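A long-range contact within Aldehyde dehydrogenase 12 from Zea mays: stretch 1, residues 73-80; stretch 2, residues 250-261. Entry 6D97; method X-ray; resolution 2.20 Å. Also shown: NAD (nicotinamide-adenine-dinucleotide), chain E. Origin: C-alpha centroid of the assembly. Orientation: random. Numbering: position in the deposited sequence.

Stretch 1, residues 73-80: KVAEVQGT
Stretch 2 (250-261) FINSDGAVMNKL

What joins the two backbones directly? One direct hydrogen bond does so, from V77 N to N252 O, 2.8 Å long and nearly straight at 167°. The same carbonyl also receives a CA-H...O contact, E76 CA lying 3.2 Å from N252 O. Both backbones are extended here, N252 at phi/psi -113/130 and V77 at -78/140. The register sets E76 beside S253, their CA atoms 4.4 Å apart, and G79 beside V257, at 5.0 Å.

How does N252, which gives up the most surface, fit a buried site? Its CA-to-CB bond points toward stretch 1, and N252 CB packs 3.5 Å from V74 CG1; V74 has chi1 t and comes from the end of a strand. With chi1 m and chi2 -92°, the amide of N252 finds hydrogen bonds elsewhere in the structure, so its polar end is satisfied despite burial.

What does V77 add beyond its NH? Its chi1 is t, and V77 CG2 meets I251 CG1 at 4.2 Å, an apolar contact suited to two buried branched side chains. On the carbonyl side, V77 O approaches V257 CG1 to 3.5 Å. A water donates to V77 O at 2.6 Å and accepts from D254 N at 3.1 Å, bridging the stretches a second time.

How does V257 meet the loop? It belongs to the helix beginning at G255, whose start is held by the cap at D254: D254 (chi1 p) accepts at OD1 from V257 N, 2.9 Å away. V257, chi1 t, points its CA-to-CB bond toward stretch 1 and brings CG2 to 3.5 Å from G79 N. G79, at phi/psi -63/-23, has no side chain, and this leaves room for K260: an ideal CB would come a tight 3.1 Å from K260 CE, while V257 CG2 would be clear of it at 4.1 Å.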

# COMPACT_ATOMS: atom_id res chain seq x y z
N LYS A 73 -23.01 -40.15 -12.57
CA LYS A 73 -22.78 -40.00 -14.00
C LYS A 73 -22.54 -38.52 -14.32
O LYS A 73 -23.23 -37.64 -13.80
CB LYS A 73 -23.94 -40.55 -14.84
CG LYS A 73 -25.30 -39.92 -14.64
CD LYS A 73 -26.31 -40.55 -15.60
CE LYS A 73 -27.68 -39.89 -15.54
NZ LYS A 73 -28.58 -40.38 -16.63
N VAL A 74 -21.54 -38.27 -15.16
CA VAL A 74 -21.07 -36.92 -15.45
C VAL A 74 -21.25 -36.65 -16.94
O VAL A 74 -20.87 -37.48 -17.77
CB VAL A 74 -19.59 -36.75 -15.03
CG1 VAL A 74 -19.09 -35.36 -15.38
CG2 VAL A 74 -19.44 -37.02 -13.54
N ALA A 75 -21.83 -35.50 -17.26
CA ALA A 75 -22.12 -35.14 -18.65
C ALA A 75 -20.85 -34.58 -19.31
O ALA A 75 -20.71 -33.39 -19.57
CB ALA A 75 -23.26 -34.13 -18.71
N GLU A 76 -19.93 -35.49 -19.60
CA GLU A 76 -18.64 -35.08 -20.15
C GLU A 76 -18.79 -34.67 -21.61
O GLU A 76 -19.29 -35.43 -22.43
CB GLU A 76 -17.61 -36.20 -19.99
CG GLU A 76 -17.00 -36.23 -18.59
CD GLU A 76 -15.80 -37.15 -18.48
OE1 GLU A 76 -15.65 -38.02 -19.35
OE2 GLU A 76 -15.01 -36.99 -17.52
N VAL A 77 -18.36 -33.45 -21.90
CA VAL A 77 -18.43 -32.89 -23.25
C VAL A 77 -17.31 -33.47 -24.09
O VAL A 77 -16.17 -33.64 -23.62
CB VAL A 77 -18.35 -31.35 -23.20
CG1 VAL A 77 -18.27 -30.76 -24.59
CG2 VAL A 77 -19.54 -30.79 -22.44
N GLN A 78 -17.61 -33.79 -25.35
CA GLN A 78 -16.63 -34.33 -26.27
C GLN A 78 -16.03 -33.21 -27.11
O GLN A 78 -16.49 -32.06 -27.09
CB GLN A 78 -17.26 -35.41 -27.15
CG GLN A 78 -17.53 -36.71 -26.40
CD GLN A 78 -18.75 -37.45 -26.93
OE1 GLN A 78 -18.73 -38.00 -28.03
NE2 GLN A 78 -19.83 -37.45 -26.15
N GLY A 79 -14.96 -33.54 -27.84
CA GLY A 79 -14.18 -32.52 -28.51
C GLY A 79 -14.95 -31.76 -29.58
O GLY A 79 -14.59 -30.64 -29.92
N THR A 80 -16.01 -32.36 -30.11
CA THR A 80 -16.82 -31.73 -31.14
C THR A 80 -18.15 -31.22 -30.62
O THR A 80 -19.08 -30.99 -31.41
CB THR A 80 -17.05 -32.70 -32.31
OG1 THR A 80 -17.40 -33.99 -31.81
CG2 THR A 80 -15.80 -32.80 -33.18
N PHE A 250 -19.66 -23.84 -16.80
CA PHE A 250 -19.19 -25.00 -16.07
C PHE A 250 -19.11 -26.17 -17.04
O PHE A 250 -20.13 -26.59 -17.58
CB PHE A 250 -20.14 -25.31 -14.91
CG PHE A 250 -19.67 -26.39 -13.98
CD1 PHE A 250 -18.45 -26.29 -13.32
CD2 PHE A 250 -20.48 -27.49 -13.73
CE1 PHE A 250 -18.03 -27.28 -12.45
CE2 PHE A 250 -20.07 -28.49 -12.86
CZ PHE A 250 -18.85 -28.39 -12.22
N ILE A 251 -17.90 -26.68 -17.28
CA ILE A 251 -17.70 -27.74 -18.26
C ILE A 251 -17.12 -28.96 -17.55
O ILE A 251 -16.23 -28.84 -16.69
CB ILE A 251 -16.79 -27.30 -19.42
CG1 ILE A 251 -16.65 -28.43 -20.45
CG2 ILE A 251 -15.43 -26.85 -18.92
CD1 ILE A 251 -16.06 -28.00 -21.78
N ASN A 252 -17.65 -30.14 -17.88
CA ASN A 252 -17.09 -31.41 -17.44
C ASN A 252 -16.55 -32.13 -18.67
O ASN A 252 -17.24 -32.24 -19.69
CB ASN A 252 -18.15 -32.27 -16.74
CG ASN A 252 -18.75 -31.60 -15.52
OD1 ASN A 252 -18.28 -31.77 -14.40
ND2 ASN A 252 -19.83 -30.86 -15.73
N SER A 253 -15.31 -32.61 -18.57
CA SER A 253 -14.67 -33.29 -19.70
C SER A 253 -13.40 -33.95 -19.20
O SER A 253 -12.94 -33.70 -18.08
CB SER A 253 -14.36 -32.33 -20.85
OG SER A 253 -13.32 -31.43 -20.49
N ASP A 254 -12.83 -34.80 -20.04
CA ASP A 254 -11.48 -35.27 -19.79
C ASP A 254 -10.49 -34.16 -20.12
O ASP A 254 -10.84 -33.12 -20.69
CB ASP A 254 -11.17 -36.55 -20.58
CG ASP A 254 -11.35 -36.38 -22.09
OD1 ASP A 254 -10.96 -35.34 -22.65
OD2 ASP A 254 -11.87 -37.33 -22.72
N GLY A 255 -9.22 -34.40 -19.77
CA GLY A 255 -8.21 -33.37 -19.98
C GLY A 255 -8.01 -33.03 -21.44
O GLY A 255 -7.75 -31.87 -21.78
N ALA A 256 -8.15 -34.02 -22.32
CA ALA A 256 -7.86 -33.79 -23.74
C ALA A 256 -8.86 -32.83 -24.37
O ALA A 256 -8.49 -31.99 -25.19
CB ALA A 256 -7.84 -35.12 -24.49
N VAL A 257 -10.14 -32.97 -24.02
CA VAL A 257 -11.15 -32.06 -24.56
C VAL A 257 -10.95 -30.65 -24.02
O VAL A 257 -11.03 -29.67 -24.76
CB VAL A 257 -12.56 -32.58 -24.27
CG1 VAL A 257 -13.58 -31.50 -24.58
CG2 VAL A 257 -12.84 -33.83 -25.09
N MET A 258 -10.67 -30.54 -22.72
CA MET A 258 -10.41 -29.22 -22.14
C MET A 258 -9.21 -28.57 -22.81
O MET A 258 -9.18 -27.34 -22.99
CB MET A 258 -10.18 -29.35 -20.63
CG MET A 258 -10.17 -28.01 -19.90
SD MET A 258 -11.74 -27.14 -20.10
CE MET A 258 -11.33 -25.54 -19.40
N ASN A 259 -8.21 -29.37 -23.18
CA ASN A 259 -7.06 -28.84 -23.91
C ASN A 259 -7.49 -28.24 -25.24
O ASN A 259 -7.07 -27.13 -25.60
CB ASN A 259 -6.03 -29.95 -24.14
CG ASN A 259 -4.60 -29.46 -24.05
OD1 ASN A 259 -3.76 -30.09 -23.41
ND2 ASN A 259 -4.32 -28.32 -24.68
N LYS A 260 -8.36 -28.94 -25.97
CA LYS A 260 -8.85 -28.42 -27.25
C LYS A 260 -9.62 -27.12 -27.05
O LYS A 260 -9.48 -26.18 -27.84
CB LYS A 260 -9.73 -29.45 -27.94
CG LYS A 260 -9.08 -30.77 -28.27
CD LYS A 260 -10.10 -31.65 -28.98
CE LYS A 260 -9.92 -33.12 -28.65
NZ LYS A 260 -8.70 -33.69 -29.27
N LEU A 261 -10.44 -27.05 -26.00
CA LEU A 261 -11.21 -25.83 -25.76
C LEU A 261 -10.30 -24.65 -25.49
O LEU A 261 -10.56 -23.53 -25.96
CB LEU A 261 -12.17 -26.05 -24.59
CG LEU A 261 -12.91 -24.80 -24.12
CD1 LEU A 261 -13.76 -24.21 -25.24
CD2 LEU A 261 -13.77 -25.11 -22.91
PA NAD E . -4.05 -33.35 -13.11
O1A NAD E . -2.95 -32.49 -13.82
O2A NAD E . -4.16 -34.76 -13.39
O5B NAD E . -5.48 -33.05 -13.35
C5B NAD E . -6.03 -31.85 -12.86
C4B NAD E . -7.08 -31.23 -13.77
O4B NAD E . -6.55 -30.84 -15.03
C3B NAD E . -8.26 -32.12 -14.01
O3B NAD E . -9.42 -31.38 -14.02
C2B NAD E . -7.98 -32.68 -15.33
O2B NAD E . -9.14 -33.06 -15.96
C1B NAD E . -7.31 -31.53 -15.99
N9A NAD E . -6.45 -31.87 -17.10
C8A NAD E . -5.60 -32.96 -17.24
N7A NAD E . -4.97 -32.88 -18.41
C5A NAD E . -5.36 -31.72 -19.08
C6A NAD E . -5.05 -31.13 -20.28
N6A NAD E . -4.10 -31.76 -21.16
N1A NAD E . -5.62 -29.97 -20.64
C2A NAD E . -6.53 -29.35 -19.84
N3A NAD E . -6.86 -29.90 -18.65
C4A NAD E . -6.31 -31.06 -18.25
O3 NAD E . -4.07 -33.43 -11.64
PN NAD E . -3.86 -34.74 -10.77
O1N NAD E . -3.72 -34.16 -9.31
O2N NAD E . -5.07 -35.63 -10.80
O5D NAD E . -2.61 -35.52 -11.09
O HOH W 1 -14.65 -35.35 -22.49